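Local coordinates for putative periplasmic protein ydgH (Salmonella enterica subsp. enterica serovar Typhimurium, PDB 4EVU) that is of unknown function but is a putative periplasmic protein, possibly a secreted effector, represented here by its C-terminal YdgH/BhsA/McbA-like (DUF1471) domain, at residues B[20-25]-B[42-48]; B[49-55]-B[66-72]. All coordinates share one frame. Residues are numbered along the deposited sequence.

Contact 1: residues B[20-25]-B[42-48]; sequences FDSVKF and RAAKKGA
Residues 20-25 lead into and along an extended strand, while residues 42-45 form the last turn of a helix that lies over one face of the sheet. CA atoms approach to 6.9 Å at Val23-Arg42, 8.3 Å at Asp21-Lys46 and 8.5 Å at Phe20-Ala48. The helix closes in a Schellman motif: Ala48 N bonds Ala43 O (3.0 Å) and Gly47 N bonds Ala44 O (3.1 Å), with Gly47 at phi/psi 85/17, where a CB would jam against the preceding carbonyl. Strand alternation points Asp21, Val23 and Phe25 toward the helix. Branched Val23 suits both strand and interior; its CG1 lies 3.9 Å from Arg42 CB and 3.8 Å from Lys46 CD. Phe25 (chi1 p) offers a ring face to Arg42 (chi1 m), whose guanidinium stacks flat on it, centres 3.9 Å apart and planes at 5°, a cation-pi contact. Lys46 spans the gap with its long chain to a salt bridge, NZ to Asp21 OD2 (3.1 Å). Phe20 (chi1 p) turns its ring edge to small Ala48, CE2 to CB 3.8 Å. A Schellman motif is a common way to end a helix; here it closes helix 32-45 over the sheet, a helix-on-sheet layer of this YdgH/BhsA/McbA-like domain.

Contact 2: residues B[49-55]-B[66-72]; sequences KYYHITR and ISADLYK
Strands 50-55 and 66-71 pair antiparallel as arms of a beta hairpin, their axes 4.2 Å apart at closest and at 144° between N-to-C directions. Tyr50-Tyr71, His52-Asp69 and, one out of step beyond a bulge at Thr54/Arg55, Arg55-Ser67 are hydrogen-bonded pairs; Tyr51-Leu70 and Ile53-Ala68 are non-hydrogen-bonded. The ladder runs Tyr71 N to Tyr50 O 2.9 Å, His52 N to Asp69 O 2.9 Å and Asp69 N to His52 O 2.8 Å. Classic bulges interrupt it twice: Lys49 N (2.8 Å) and Tyr50 N (3.1 Å) share Tyr71 O, while Thr54 N (2.8 Å) and, weakly, Arg55 N (3.3 Å) share Ser67 O. Ser67 N returns to Arg55 O at 3.0 Å.

On the face of Tyr51, Ile53, Ala68 and Leu70, Ala68 is a hollow between larger neighbours: its small methyl suits the close approach of the CA atoms of Ile53 and Ala68, 4.0 Å, beside the bulge, and admits Tyr51 CD1 at 4.3 Å from Ala68 CB. Leu70 CD2 fills the space beside Tyr51 CB (3.9 Å), and Ile53 CD1 abuts Ile66 CD1 (3.6 Å). On the other face, Tyr71 (chi1 m) turns its ring edge to Tyr50 O and Tyr51 CA, with CE2 4.0 Å from His52 CB, while His52 ND1 bonds Leu9 O. At the bulge Thr54 points sideways; its OG1 hydrogen-bonds Ser67 OG (2.9 Å), and a water links Thr54 OG1 (2.8 Å) to Asp69 OD1 (2.9 Å). The chemistry implies a two-sided hairpin: an apolar face shared by helix 32-45 and, at Ile53 and Ile66, by Met32 of the second subunit, and a mixed face whose polar groups bond one another, water and backbone.

How the contacts relate
Both contacts serve one sheet: 21-28 pairs with 63-71, so Phe20 N reaches Leu70 O (2.9 Å) and Asp21 O reaches Leu70 N (2.8 Å), probable hydrogen bonds joining contact 1 to contact 2. Helix 32-45 leads through Ala48 into strand 50-57. Both are partly buried: contact 1 buries Val23 and Phe25 but leaves Lys46 exposed; contact 2, nearer the chain centre, buries Tyr51, Ile66, Ala68, Leu70 and Tyr71 but exposes Lys49, Arg55 and Lys72. Backbone hydrogen bonds dominate contact 2. Contact 1 relies on side chains: aliphatic parts of Arg42 and Lys46 lie on Val23, while their charged ends reach Phe25 and Asp21. Only contact 2 meets the second subunit.

Contact 1: residues B[20-25]-B[42-48]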
loop_
_atom_site.group_PDB
_atom_site.type_symbol
_atom_site.label_atom_id
_atom_site.label_comp_id
_atom_site.label_asym_id
_atom_site.label_seq_id
_atom_site.Cartn_x
_atom_site.Cartn_y
_atom_site.Cartn_z
ATOM N N PHE B 20 -14.443 -0.058 15.607
ATOM C CA PHE B 20 -15.057 0.988 16.416
ATOM C C PHE B 20 -15.027 2.380 15.819
ATOM O O PHE B 20 -15.699 3.284 16.313
ATOM C CB PHE B 20 -14.442 1.031 17.840
ATOM C CG PHE B 20 -13.032 1.586 17.882
ATOM C CD1 PHE B 20 -12.808 2.929 18.140
ATOM C CD2 PHE B 20 -11.938 0.779 17.674
ATOM C CE1 PHE B 20 -11.498 3.457 18.189
ATOM C CE2 PHE B 20 -10.646 1.308 17.707
ATOM C CZ PHE B 20 -10.431 2.626 17.954
ATOM N N ASP B 21 -14.245 2.541 14.775
ATOM C CA ASP B 21 -14.042 3.845 14.142
ATOM C C ASP B 21 -13.271 3.605 12.836
ATOM O O ASP B 21 -12.919 2.470 12.537
ATOM C CB ASP B 21 -13.249 4.801 15.054
ATOM C CG ASP B 21 -13.477 6.296 14.741
ATOM O OD1 ASP B 21 -14.123 6.648 13.748
ATOM O OD2 ASP B 21 -13.048 7.125 15.570
ATOM N N SER B 22 -13.023 4.664 12.076
ATOM C CA SER B 22 -12.117 4.572 10.949
ATOM C C SER B 22 -11.310 5.865 10.821
ATOM O O SER B 22 -11.600 6.852 11.478
ATOM C CB SER B 22 -12.888 4.239 9.655
ATOM O OG SER B 22 -13.843 5.232 9.378
ATOM N N VAL B 23 -10.266 5.808 10.005
ATOM C CA VAL B 23 -9.483 6.987 9.655
ATOM C C VAL B 23 -9.581 7.106 8.116
ATOM O O VAL B 23 -9.614 6.108 7.393
ATOM C CB VAL B 23 -7.998 6.884 10.054
ATOM C CG1 VAL B 23 -7.845 6.798 11.518
ATOM C CG2 VAL B 23 -7.352 5.730 9.440
ATOM N N LYS B 24 -9.648 8.350 7.652
ATOM C CA LYS B 24 -9.739 8.641 6.219
ATOM C C LYS B 24 -9.018 9.939 5.975
ATOM O O LYS B 24 -9.313 10.939 6.585
ATOM C CB LYS B 24 -11.199 8.746 5.821
ATOM C CG LYS B 24 -11.416 8.676 4.339
ATOM C CD LYS B 24 -11.460 10.061 3.714
ATOM C CE LYS B 24 -11.463 9.950 2.183
ATOM N NZ LYS B 24 -11.557 11.317 1.579
ATOM N N PHE B 25 -8.054 9.912 5.075
ATOM C CA PHE B 25 -7.217 11.065 4.840
ATOM C C PHE B 25 -6.503 10.967 3.497
ATOM O O PHE B 25 -6.476 9.918 2.881
ATOM C CB PHE B 25 -6.174 11.211 5.956
ATOM C CG PHE B 25 -5.155 10.101 6.006
ATOM C CD1 PHE B 25 -3.878 10.273 5.479
ATOM C CD2 PHE B 25 -5.483 8.890 6.572
ATOM C CE1 PHE B 25 -2.956 9.251 5.516
ATOM C CE2 PHE B 25 -4.588 7.847 6.601
ATOM C CZ PHE B 25 -3.308 8.019 6.103
ATOM N N ARG B 42 -2.209 7.269 12.915
ATOM C CA ARG B 42 -3.551 7.786 13.108
ATOM C C ARG B 42 -4.407 6.804 13.880
ATOM O O ARG B 42 -5.262 7.206 14.682
ATOM C CB ARG B 42 -4.184 8.130 11.769
ATOM C CG ARG B 42 -3.586 9.406 11.134
ATOM C CD ARG B 42 -3.862 9.495 9.661
ATOM N NE ARG B 42 -3.340 10.682 8.980
ATOM C CZ ARG B 42 -4.031 11.795 8.741
ATOM N NH1 ARG B 42 -5.267 11.964 9.219
ATOM N NH2 ARG B 42 -3.451 12.778 8.062
ATOM N N ALA B 43 -4.172 5.526 13.644
ATOM C CA ALA B 43 -4.855 4.480 14.388
ATOM C C ALA B 43 -4.476 4.557 15.866
ATOM O O ALA B 43 -5.314 4.460 16.764
ATOM C CB ALA B 43 -4.492 3.082 13.796
ATOM N N ALA B 44 -3.184 4.669 16.111
ATOM C CA ALA B 44 -2.701 4.756 17.500
ATOM C C ALA B 44 -3.319 5.967 18.189
ATOM O O ALA B 44 -3.617 5.900 19.365
ATOM C CB ALA B 44 -1.180 4.831 17.564
ATOM N N LYS B 45 -3.416 7.097 17.506
ATOM C CA LYS B 45 -3.948 8.308 18.153
ATOM C C LYS B 45 -5.407 8.099 18.608
ATOM O O LYS B 45 -5.856 8.725 19.558
ATOM C CB LYS B 45 -3.868 9.544 17.230
ATOM C CG LYS B 45 -2.480 10.098 16.984
ATOM C CD LYS B 45 -2.477 11.312 16.058
ATOM C CE LYS B 45 -1.114 11.969 16.044
ATOM N NZ LYS B 45 -1.049 13.085 15.060
ATOM N N LYS B 46 -6.146 7.252 17.888
ATOM C CA LYS B 46 -7.564 6.961 18.215
ATOM C C LYS B 46 -7.750 5.765 19.140
ATOM O O LYS B 46 -8.889 5.359 19.433
ATOM C CB LYS B 46 -8.401 6.790 16.943
ATOM C CG LYS B 46 -8.513 8.084 16.158
ATOM C CD LYS B 46 -9.268 7.926 14.864
ATOM C CE LYS B 46 -9.777 9.243 14.305
ATOM N NZ LYS B 46 -11.193 9.443 14.743
ATOM N N GLY B 47 -6.663 5.207 19.644
ATOM C CA GLY B 47 -6.762 4.087 20.559
ATOM C C GLY B 47 -6.883 2.701 19.994
ATOM O O GLY B 47 -7.292 1.775 20.708
ATOM N N ALA B 48 -6.551 2.523 18.716
ATOM C CA ALA B 48 -6.738 1.231 18.073
ATOM C C ALA B 48 -5.477 0.420 18.278
ATOM O O ALA B 48 -4.376 0.988 18.356
ATOM C CB ALA B 48 -6.985 1.405 16.568
#

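Contact 2: residues B[49-55]-B[66-72]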
loop_
_atom_site.group_PDB
_atom_site.type_symbol
_atom_site.label_atom_id
_atom_site.label_comp_id
_atom_site.label_asym_id
_atom_site.label_seq_id
_atom_site.Cartn_x
_atom_site.Cartn_y
_atom_site.Cartn_z
ATOM N N LYS B 49 -5.654 -0.891 18.353
ATOM C CA LYS B 49 -4.550 -1.850 18.322
ATOM C C LYS B 49 -4.341 -2.438 16.919
ATOM O O LYS B 49 -3.248 -2.915 16.616
ATOM C CB LYS B 49 -4.823 -2.972 19.331
ATOM C CG LYS B 49 -4.949 -2.502 20.784
ATOM C CD LYS B 49 -3.605 -2.373 21.457
ATOM C CE LYS B 49 -3.688 -2.566 22.979
ATOM N NZ LYS B 49 -2.364 -2.425 23.674
ATOM N N TYR B 50 -5.354 -2.371 16.050
ATOM C CA TYR B 50 -5.283 -2.948 14.719
ATOM C C TYR B 50 -6.010 -2.032 13.756
ATOM O O TYR B 50 -6.917 -1.301 14.162
ATOM C CB TYR B 50 -5.946 -4.321 14.622
ATOM C CG TYR B 50 -5.519 -5.268 15.697
ATOM C CD1 TYR B 50 -4.330 -5.980 15.580
ATOM C CD2 TYR B 50 -6.239 -5.378 16.872
ATOM C CE1 TYR B 50 -3.898 -6.838 16.605
ATOM C CE2 TYR B 50 -5.831 -6.206 17.881
ATOM C CZ TYR B 50 -4.667 -6.930 17.764
ATOM O OH TYR B 50 -4.313 -7.764 18.836
ATOM N N TYR B 51 -5.649 -2.129 12.480
ATOM C CA TYR B 51 -6.405 -1.470 11.424
ATOM C C TYR B 51 -6.492 -2.371 10.197
ATOM O O TYR B 51 -5.678 -3.257 10.023
ATOM C CB TYR B 51 -5.807 -0.096 11.062
ATOM C CG TYR B 51 -4.457 -0.194 10.433
ATOM C CD1 TYR B 51 -4.308 -0.342 9.072
ATOM C CD2 TYR B 51 -3.313 -0.140 11.221
ATOM C CE1 TYR B 51 -3.050 -0.436 8.473
ATOM C CE2 TYR B 51 -2.058 -0.248 10.627
ATOM C CZ TYR B 51 -1.941 -0.381 9.250
ATOM O OH TYR B 51 -0.690 -0.503 8.681
ATOM N N HIS B 52 -7.464 -2.084 9.342
ATOM C CA HIS B 52 -7.620 -2.769 8.079
ATOM C C HIS B 52 -7.995 -1.741 7.026
ATOM O O HIS B 52 -8.988 -1.021 7.155
ATOM C CB HIS B 52 -8.703 -3.840 8.131
ATOM C CG HIS B 52 -8.911 -4.528 6.841
ATOM N ND1 HIS B 52 -7.936 -5.284 6.228
ATOM C CD2 HIS B 52 -9.960 -4.491 5.993
ATOM C CE1 HIS B 52 -8.396 -5.695 5.057
ATOM N NE2 HIS B 52 -9.626 -5.247 4.903
ATOM N N ILE B 53 -7.141 -1.618 5.992
ATOM C CA ILE B 53 -7.400 -0.683 4.919
ATOM C C ILE B 53 -8.627 -1.129 4.116
ATOM O O ILE B 53 -8.725 -2.267 3.701
ATOM C CB ILE B 53 -6.144 -0.474 4.000
ATOM C CG1 ILE B 53 -4.932 0.119 4.825
ATOM C CG2 ILE B 53 -6.511 0.362 2.759
ATOM C CD1 ILE B 53 -3.748 0.626 4.098
ATOM N N THR B 54 -9.581 -0.215 3.975
ATOM C CA THR B 54 -10.829 -0.459 3.255
ATOM C C THR B 54 -10.907 0.190 1.883
ATOM O O THR B 54 -11.590 -0.337 0.996
ATOM C CB THR B 54 -12.010 0.001 4.115
ATOM O OG1 THR B 54 -11.743 1.316 4.607
ATOM C CG2 THR B 54 -12.164 -0.951 5.319
ATOM N N ARG B 55 -10.204 1.305 1.680
ATOM C CA ARG B 55 -10.178 2.003 0.402
ATOM C C ARG B 55 -8.822 2.622 0.168
ATOM O O ARG B 55 -8.230 3.118 1.100
ATOM C CB ARG B 55 -11.228 3.117 0.327
ATOM C CG ARG B 55 -12.651 2.743 0.665
ATOM C CD ARG B 55 -13.362 2.029 -0.495
ATOM N NE ARG B 55 -14.755 1.787 -0.141
ATOM C CZ ARG B 55 -15.192 0.738 0.584
ATOM N NH1 ARG B 55 -14.362 -0.224 1.017
ATOM N NH2 ARG B 55 -16.469 0.653 0.895
ATOM N N ILE B 66 -6.733 7.316 1.520
ATOM C CA ILE B 66 -6.868 6.036 2.170
ATOM C C ILE B 66 -7.908 6.097 3.226
ATOM O O ILE B 66 -8.007 7.103 3.940
ATOM C CB ILE B 66 -5.571 5.725 2.968
ATOM C CG1 ILE B 66 -4.509 5.193 2.057
ATOM C CG2 ILE B 66 -5.807 4.686 4.104
ATOM C CD1 ILE B 66 -4.271 3.669 2.240
ATOM N N SER B 67 -8.601 4.965 3.389
ATOM C CA SER B 67 -9.387 4.782 4.590
ATOM C C SER B 67 -9.111 3.406 5.184
ATOM O O SER B 67 -8.791 2.466 4.480
ATOM C CB SER B 67 -10.843 4.930 4.306
ATOM O OG SER B 67 -11.315 3.933 3.478
ATOM N N ALA B 68 -9.271 3.331 6.500
ATOM C CA ALA B 68 -9.042 2.118 7.276
ATOM C C ALA B 68 -9.986 2.021 8.448
ATOM O O ALA B 68 -10.213 2.987 9.176
ATOM C CB ALA B 68 -7.602 2.064 7.801
ATOM N N ASP B 69 -10.529 0.837 8.624
ATOM C CA ASP B 69 -11.305 0.512 9.821
ATOM C C ASP B 69 -10.309 0.292 10.986
ATOM O O ASP B 69 -9.208 -0.249 10.775
ATOM C CB ASP B 69 -12.081 -0.763 9.603
ATOM C CG ASP B 69 -13.355 -0.612 8.815
ATOM O OD1 ASP B 69 -13.922 0.497 8.760
ATOM O OD2 ASP B 69 -13.833 -1.678 8.300
ATOM N N LEU B 70 -10.718 0.730 12.183
ATOM C CA LEU B 70 -9.952 0.606 13.410
ATOM C C LEU B 70 -10.569 -0.403 14.366
ATOM O O LEU B 70 -11.767 -0.430 14.531
ATOM C CB LEU B 70 -9.860 1.939 14.094
ATOM C CG LEU B 70 -9.226 3.101 13.334
ATOM C CD1 LEU B 70 -9.087 4.279 14.310
ATOM C CD2 LEU B 70 -7.922 2.733 12.668
ATOM N N TYR B 71 -9.708 -1.145 15.068
ATOM C CA TYR B 71 -10.120 -2.193 15.999
ATOM C C TYR B 71 -9.344 -2.095 17.313
ATOM O O TYR B 71 -8.121 -1.801 17.343
ATOM C CB TYR B 71 -9.895 -3.590 15.414
ATOM C CG TYR B 71 -10.510 -3.826 14.091
ATOM C CD1 TYR B 71 -11.710 -4.518 13.957
ATOM C CD2 TYR B 71 -9.880 -3.355 12.914
ATOM C CE1 TYR B 71 -12.274 -4.727 12.690
ATOM C CE2 TYR B 71 -10.451 -3.532 11.703
ATOM C CZ TYR B 71 -11.620 -4.239 11.574
ATOM O OH TYR B 71 -12.197 -4.414 10.324
ATOM N N LYS B 72 -10.066 -2.406 18.389
ATOM C CA LYS B 72 -9.454 -2.596 19.692
ATOM C C LYS B 72 -8.785 -3.969 19.793
ATOM O O LYS B 72 -9.128 -4.913 19.056
ATOM C CB LYS B 72 -10.493 -2.427 20.815
ATOM C CG LYS B 72 -11.184 -1.065 20.826
ATOM C CD LYS B 72 -10.286 0.052 21.329
ATOM C CE LYS B 72 -10.937 1.418 21.271
ATOM N NZ LYS B 72 -12.033 1.592 22.213
ATOM O OXT LYS B 72 -7.851 -4.159 20.602
HETATM O O HOH W 1 -13.948 2.029 6.265
#